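Local coordinates for glycosyl hydrolase (PDB 5NDX), which probably hydrolyses O-glycosidic bonds as a family 39 glycoside hydrolase, the bacterial orthologue of human alpha-L-iduronidase, at residues A[407-413]-A[518-524]. The protein carries 2 engineered substitutions. Sequence-based numbering, arbitrary orientation.
Sequences VSISLIH and SLTQVLV. Unlike the reference sequence in segment 407-413: Val407 (reference Leu).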
loop_
_atom_site.group_PDB
_atom_site.type_symbol
_atom_site.label_atom_id
_atom_site.label_comp_id
_atom_site.label_asym_id
_atom_site.label_seq_id
_atom_site.Cartn_x
_atom_site.Cartn_y
_atom_site.Cartn_z
ATOM N N VAL A 407 -1.632 -21.144 8.530
ATOM C CA VAL A 407 -2.558 -20.340 7.762
ATOM C C VAL A 407 -2.492 -18.872 8.149
ATOM O O VAL A 407 -2.088 -18.529 9.252
ATOM C CB VAL A 407 -4.003 -20.885 7.828
ATOM C CG1 VAL A 407 -4.025 -22.327 7.338
ATOM C CG2 VAL A 407 -4.592 -20.786 9.225
ATOM N N SER A 408 -2.874 -18.031 7.192
ATOM C CA SER A 408 -3.135 -16.642 7.398
ATOM C C SER A 408 -4.490 -16.382 6.797
ATOM O O SER A 408 -4.717 -16.595 5.587
ATOM C CB SER A 408 -2.089 -15.766 6.711
ATOM O OG SER A 408 -2.373 -14.377 6.937
ATOM N N ILE A 409 -5.388 -15.886 7.637
ATOM C CA ILE A 409 -6.773 -15.643 7.255
ATOM C C ILE A 409 -7.166 -14.192 7.550
ATOM O O ILE A 409 -7.016 -13.737 8.697
ATOM C CB ILE A 409 -7.692 -16.549 8.049
ATOM C CG1 ILE A 409 -7.422 -18.018 7.727
ATOM C CG2 ILE A 409 -9.178 -16.218 7.772
ATOM C CD1 ILE A 409 -7.885 -18.936 8.818
ATOM N N SER A 410 -7.639 -13.474 6.534
ATOM C CA SER A 410 -8.244 -12.170 6.728
ATOM C C SER A 410 -9.747 -12.380 6.891
ATOM O O SER A 410 -10.402 -12.947 6.010
ATOM C CB SER A 410 -7.967 -11.244 5.566
ATOM O OG SER A 410 -6.597 -10.947 5.455
ATOM N N LEU A 411 -10.302 -11.962 8.024
ATOM C CA LEU A 411 -11.766 -11.970 8.225
ATOM C C LEU A 411 -12.246 -10.493 8.172
ATOM O O LEU A 411 -11.850 -9.654 9.014
ATOM C CB LEU A 411 -12.086 -12.606 9.543
ATOM C CG LEU A 411 -13.571 -12.857 9.780
ATOM C CD1 LEU A 411 -14.136 -13.870 8.782
ATOM C CD2 LEU A 411 -13.757 -13.348 11.204
ATOM N N ILE A 412 -13.092 -10.192 7.189
ATOM C CA ILE A 412 -13.454 -8.842 6.814
ATOM C C ILE A 412 -14.947 -8.630 7.165
ATOM O O ILE A 412 -15.771 -9.441 6.745
ATOM C CB ILE A 412 -13.281 -8.699 5.309
ATOM C CG1 ILE A 412 -11.848 -9.020 4.881
ATOM C CG2 ILE A 412 -13.699 -7.318 4.825
ATOM C CD1 ILE A 412 -11.742 -9.402 3.418
ATOM N N HIS A 413 -15.292 -7.619 7.964
ATOM C CA HIS A 413 -16.720 -7.314 8.210
ATOM C C HIS A 413 -16.898 -5.873 7.799
ATOM O O HIS A 413 -16.426 -4.965 8.479
ATOM C CB HIS A 413 -17.026 -7.590 9.654
ATOM C CG HIS A 413 -18.478 -7.691 10.001
ATOM N ND1 HIS A 413 -19.503 -7.847 9.079
ATOM C CD2 HIS A 413 -19.074 -7.702 11.206
ATOM C CE1 HIS A 413 -20.664 -7.939 9.705
ATOM N NE2 HIS A 413 -20.430 -7.877 10.999
ATOM N N SER A 518 -14.777 -4.063 10.752
ATOM C CA SER A 518 -13.524 -4.535 11.318
ATOM C C SER A 518 -12.774 -5.385 10.343
ATOM O O SER A 518 -13.337 -5.897 9.365
ATOM C CB SER A 518 -13.767 -5.327 12.635
ATOM O OG SER A 518 -14.387 -6.595 12.355
ATOM N N LEU A 519 -11.467 -5.461 10.581
ATOM C CA LEU A 519 -10.595 -6.380 9.868
ATOM C C LEU A 519 -9.853 -7.169 10.924
ATOM O O LEU A 519 -9.248 -6.581 11.810
ATOM C CB LEU A 519 -9.580 -5.612 9.003
ATOM C CG LEU A 519 -8.635 -6.481 8.175
ATOM C CD1 LEU A 519 -9.394 -7.384 7.193
ATOM C CD2 LEU A 519 -7.640 -5.590 7.382
ATOM N N THR A 520 -9.895 -8.473 10.818
ATOM C CA THR A 520 -9.196 -9.363 11.723
ATOM C C THR A 520 -8.206 -10.212 10.897
ATOM O O THR A 520 -8.574 -10.761 9.864
ATOM C CB THR A 520 -10.150 -10.328 12.410
ATOM O OG1 THR A 520 -11.209 -9.617 13.041
ATOM C CG2 THR A 520 -9.471 -11.168 13.481
ATOM N N GLN A 521 -6.975 -10.358 11.379
ATOM C CA GLN A 521 -6.022 -11.300 10.736
ATOM C C GLN A 521 -5.732 -12.419 11.731
ATOM O O GLN A 521 -5.376 -12.156 12.884
ATOM C CB GLN A 521 -4.747 -10.565 10.329
ATOM C CG GLN A 521 -3.940 -11.284 9.276
ATOM C CD GLN A 521 -4.598 -11.247 7.935
ATOM O OE1 GLN A 521 -5.406 -10.348 7.630
ATOM N NE2 GLN A 521 -4.256 -12.216 7.089
ATOM N N VAL A 522 -5.983 -13.661 11.314
ATOM C CA VAL A 522 -5.719 -14.826 12.135
ATOM C C VAL A 522 -4.491 -15.551 11.514
ATOM O O VAL A 522 -4.530 -15.973 10.354
ATOM C CB VAL A 522 -6.913 -15.763 12.110
ATOM C CG1 VAL A 522 -6.657 -16.975 13.017
ATOM C CG2 VAL A 522 -8.213 -14.993 12.508
ATOM N N LEU A 523 -3.426 -15.682 12.290
ATOM C CA LEU A 523 -2.235 -16.386 11.887
ATOM C C LEU A 523 -2.138 -17.595 12.772
ATOM O O LEU A 523 -2.237 -17.466 14.006
ATOM C CB LEU A 523 -0.999 -15.517 12.095
ATOM C CG LEU A 523 -1.012 -14.156 11.379
ATOM C CD1 LEU A 523 0.176 -13.278 11.795
ATOM C CD2 LEU A 523 -1.012 -14.350 9.906
ATOM N N VAL A 524 -2.031 -18.764 12.152
ATOM C CA VAL A 524 -1.813 -20.018 12.871
ATOM C C VAL A 524 -0.505 -20.599 12.312
ATOM O O VAL A 524 -0.456 -20.991 11.145
ATOM C CB VAL A 524 -2.940 -20.994 12.651
ATOM C CG1 VAL A 524 -2.675 -22.272 13.426
ATOM C CG2 VAL A 524 -4.283 -20.399 13.108
HETATM O O HOH W 1 -13.046 -8.820 11.346
#
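Valine and isoleucine pairs form the apolar centre of this antiparallel ladder, part of the beta-sandwich that accompanies the family 39 TIM barrel: Ile409 CB lies 4.2 Å from Val522 CB, and Val407, which differs from the reference Leu, brings CG2 to 3.8 Å from Val524 CB. Strand 422-431 packs on this face, touching Val407, Ile409 and Val522. On the other face, Ile412 CG1 meets Leu519 CD1 at 3.7 Å, and helix 364-372 covers Leu519. The short segments' N-to-C directions lie at 165°; four doubly hydrogen-bonded pairs, Val407–Val524, Ile409–Val522, Leu411–Thr520 and His413–Ser518, alternate with non-hydrogen-bonded Ser408–Leu523, Ser410–Gln521 and Ile412–Leu519. On the Ile412 face, Gln521 bridges two serines: NE2 donates to Ser408 OG (2.9 Å) and OE1 accepts from Ser410 OG (2.6 Å). Ser408 OG is also hydrogen-bonded to Thr374 OG1. On the Ile409 face, Thr520 OG1 is hydrogen-bonded to Arg444 NE and Ser518 OG to Pro515 O, while a water joins Leu411 O (2.8 Å), Ser518 OG (2.8 Å) and Thr520 OG1 (2.6 Å).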